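Local coordinates for protein pectate lyase/Amb allergen (Acidovorax citrulli, PDB 4HWV) that probably cleaves pectate as a calcium-binding, secreted lyase of polysaccharide lyase family 1, at residues M345-N350 against W454-F459. Sequence-based numbering, arbitrary orientation.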
loop_
_atom_site.group_PDB
_atom_site.type_symbol
_atom_site.label_atom_id
_atom_site.label_comp_id
_atom_site.label_asym_id
_atom_site.label_seq_id
_atom_site.Cartn_x
_atom_site.Cartn_y
_atom_site.Cartn_z
ATOM N N MET A 345 -1.614 25.730 -23.211
ATOM C CA MET A 345 -2.075 24.993 -24.389
ATOM C C MET A 345 -1.724 23.530 -24.177
ATOM O O MET A 345 -0.561 23.140 -24.274
ATOM C CB MET A 345 -1.424 25.558 -25.650
ATOM C CG MET A 345 -1.768 27.046 -25.817
ATOM S SD MET A 345 -0.636 27.959 -26.876
ATOM C CE MET A 345 -1.180 27.263 -28.390
ATOM N N VAL A 346 -2.724 22.735 -23.824
ATOM C CA VAL A 346 -2.497 21.361 -23.375
ATOM C C VAL A 346 -3.194 20.369 -24.305
ATOM O O VAL A 346 -4.395 20.481 -24.581
ATOM C CB VAL A 346 -2.977 21.179 -21.932
ATOM C CG1 VAL A 346 -2.868 19.727 -21.476
ATOM C CG2 VAL A 346 -2.170 22.085 -21.011
ATOM N N HIS A 347 -2.406 19.425 -24.818
ATOM C CA HIS A 347 -2.863 18.427 -25.770
ATOM C C HIS A 347 -2.889 17.075 -25.070
ATOM O O HIS A 347 -1.867 16.649 -24.537
ATOM C CB HIS A 347 -1.874 18.428 -26.947
ATOM C CG HIS A 347 -2.226 17.520 -28.084
ATOM N ND1 HIS A 347 -1.272 17.111 -28.992
ATOM C CD2 HIS A 347 -3.402 16.986 -28.502
ATOM C CE1 HIS A 347 -1.839 16.375 -29.928
ATOM N NE2 HIS A 347 -3.130 16.268 -29.651
ATOM N N LEU A 348 -4.044 16.413 -25.062
ATOM C CA LEU A 348 -4.142 15.058 -24.491
ATOM C C LEU A 348 -4.616 14.151 -25.607
ATOM O O LEU A 348 -5.723 14.318 -26.110
ATOM C CB LEU A 348 -5.150 14.987 -23.332
ATOM C CG LEU A 348 -4.848 15.936 -22.166
ATOM C CD1 LEU A 348 -5.710 17.192 -22.256
ATOM C CD2 LEU A 348 -4.998 15.232 -20.816
ATOM N N TYR A 349 -3.767 13.222 -26.029
ATOM C CA TYR A 349 -4.176 12.292 -27.066
ATOM C C TYR A 349 -3.797 10.853 -26.767
ATOM O O TYR A 349 -2.764 10.590 -26.170
ATOM C CB TYR A 349 -3.676 12.719 -28.461
ATOM C CG TYR A 349 -2.186 12.642 -28.757
ATOM C CD1 TYR A 349 -1.325 13.691 -28.431
ATOM C CD2 TYR A 349 -1.643 11.548 -29.437
ATOM C CE1 TYR A 349 0.024 13.636 -28.765
ATOM C CE2 TYR A 349 -0.293 11.488 -29.753
ATOM C CZ TYR A 349 0.526 12.530 -29.418
ATOM O OH TYR A 349 1.877 12.468 -29.735
ATOM N N ASN A 350 -4.668 9.925 -27.154
ATOM C CA ASN A 350 -4.355 8.502 -27.029
ATOM C C ASN A 350 -3.959 8.122 -25.602
ATOM O O ASN A 350 -2.974 7.407 -25.390
ATOM C CB ASN A 350 -3.241 8.069 -27.998
ATOM C CG ASN A 350 -3.664 8.073 -29.465
ATOM O OD1 ASN A 350 -2.812 8.223 -30.323
ATOM N ND2 ASN A 350 -4.957 7.837 -29.759
ATOM N N TRP A 454 -6.203 27.229 -31.670
ATOM C CA TRP A 454 -4.893 26.620 -31.900
ATOM C C TRP A 454 -5.062 25.161 -32.235
ATOM O O TRP A 454 -6.079 24.550 -31.928
ATOM C CB TRP A 454 -3.977 26.748 -30.675
ATOM C CG TRP A 454 -4.266 25.744 -29.590
ATOM C CD1 TRP A 454 -5.380 25.707 -28.801
ATOM C CD2 TRP A 454 -3.429 24.652 -29.153
ATOM N NE1 TRP A 454 -5.287 24.675 -27.896
ATOM C CE2 TRP A 454 -4.111 24.001 -28.098
ATOM C CE3 TRP A 454 -2.168 24.169 -29.542
ATOM C CZ2 TRP A 454 -3.580 22.896 -27.424
ATOM C CZ3 TRP A 454 -1.637 23.063 -28.877
ATOM C CH2 TRP A 454 -2.346 22.443 -27.820
ATOM N N LYS A 455 -4.051 24.591 -32.868
ATOM C CA LYS A 455 -4.003 23.146 -32.988
ATOM C C LYS A 455 -2.582 22.655 -32.837
ATOM O O LYS A 455 -1.638 23.255 -33.356
ATOM C CB LYS A 455 -4.615 22.660 -34.290
ATOM C CG LYS A 455 -3.933 23.182 -35.527
ATOM C CD LYS A 455 -4.809 22.946 -36.777
ATOM C CE LYS A 455 -6.248 23.330 -36.517
ATOM N NZ LYS A 455 -6.989 23.700 -37.759
ATOM N N PRO A 456 -2.421 21.561 -32.090
ATOM C CA PRO A 456 -1.063 21.069 -31.822
ATOM C C PRO A 456 -0.292 20.663 -33.072
ATOM O O PRO A 456 0.926 20.771 -33.041
ATOM C CB PRO A 456 -1.279 19.888 -30.872
ATOM C CG PRO A 456 -2.744 19.579 -30.908
ATOM C CD PRO A 456 -3.455 20.835 -31.324
ATOM N N SER A 457 -0.961 20.247 -34.150
ATOM C CA SER A 457 -0.240 19.850 -35.362
ATOM C C SER A 457 0.528 21.019 -36.003
ATOM O O SER A 457 1.405 20.797 -36.840
ATOM C CB SER A 457 -1.186 19.198 -36.375
ATOM O OG SER A 457 -2.207 20.113 -36.740
ATOM N N ASP A 458 0.198 22.253 -35.633
ATOM C CA ASP A 458 1.000 23.393 -36.094
ATOM C C ASP A 458 2.377 23.446 -35.440
ATOM O O ASP A 458 3.278 24.131 -35.935
ATOM C CB ASP A 458 0.282 24.717 -35.835
ATOM C CG ASP A 458 -0.873 24.970 -36.796
ATOM O OD1 ASP A 458 -0.924 24.336 -37.873
ATOM O OD2 ASP A 458 -1.705 25.839 -36.477
ATOM N N PHE A 459 2.543 22.743 -34.327
ATOM C CA PHE A 459 3.751 22.873 -33.514
ATOM C C PHE A 459 4.605 21.612 -33.449
ATOM O O PHE A 459 5.794 21.667 -33.113
ATOM C CB PHE A 459 3.356 23.349 -32.111
ATOM C CG PHE A 459 2.617 24.645 -32.139
ATOM C CD1 PHE A 459 3.299 25.832 -32.353
ATOM C CD2 PHE A 459 1.248 24.681 -32.021
ATOM C CE1 PHE A 459 2.621 27.021 -32.430
ATOM C CE2 PHE A 459 0.580 25.884 -32.099
ATOM C CZ PHE A 459 1.271 27.032 -32.292
#
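Strand 345-349 faces the loop 454-459, which turns through a short 3-10 segment at 456-458, and the backbones come nearest at His347 and Pro456, CA to CA 6.8 Å. Trp454 lies between two residues: Met345 CB sits over one face of its indole, 3.8 Å from the centre of the six-membered ring, while Pro456 CD lies over the opposite face, toward the rim. The Met345 chain runs past the indole and bends at chi3 (73°), which brings CE back to 3.4 Å from Trp454 CE3; SD makes an oblique Met-aromatic contact with the same ring system. CE also reaches Phe459 CE2 at 4.3 Å, at the partly exposed end of the contact. The strand belongs to the right-handed parallel beta-helix of the pectate lyases, hydrogen-bonded between strands 324-327 and 376-387; Met345 and His347 point from it toward the loop, which packs on the outside of the coil, and Val346 points away. CG of His347, anti to the backbone N (chi1 -176°), carries the imidazole toward the loop, where Pro456 CG sits almost straight above its centre, at 3.3 Å, in a CH-pi contact. Tyr349 CD1 lies over the opposite face, nearer the rim. Both nitrogens of this buried ring are hydrogen-bonded, ND1 to Tyr460 OH and NE2 to Glu380 OE1.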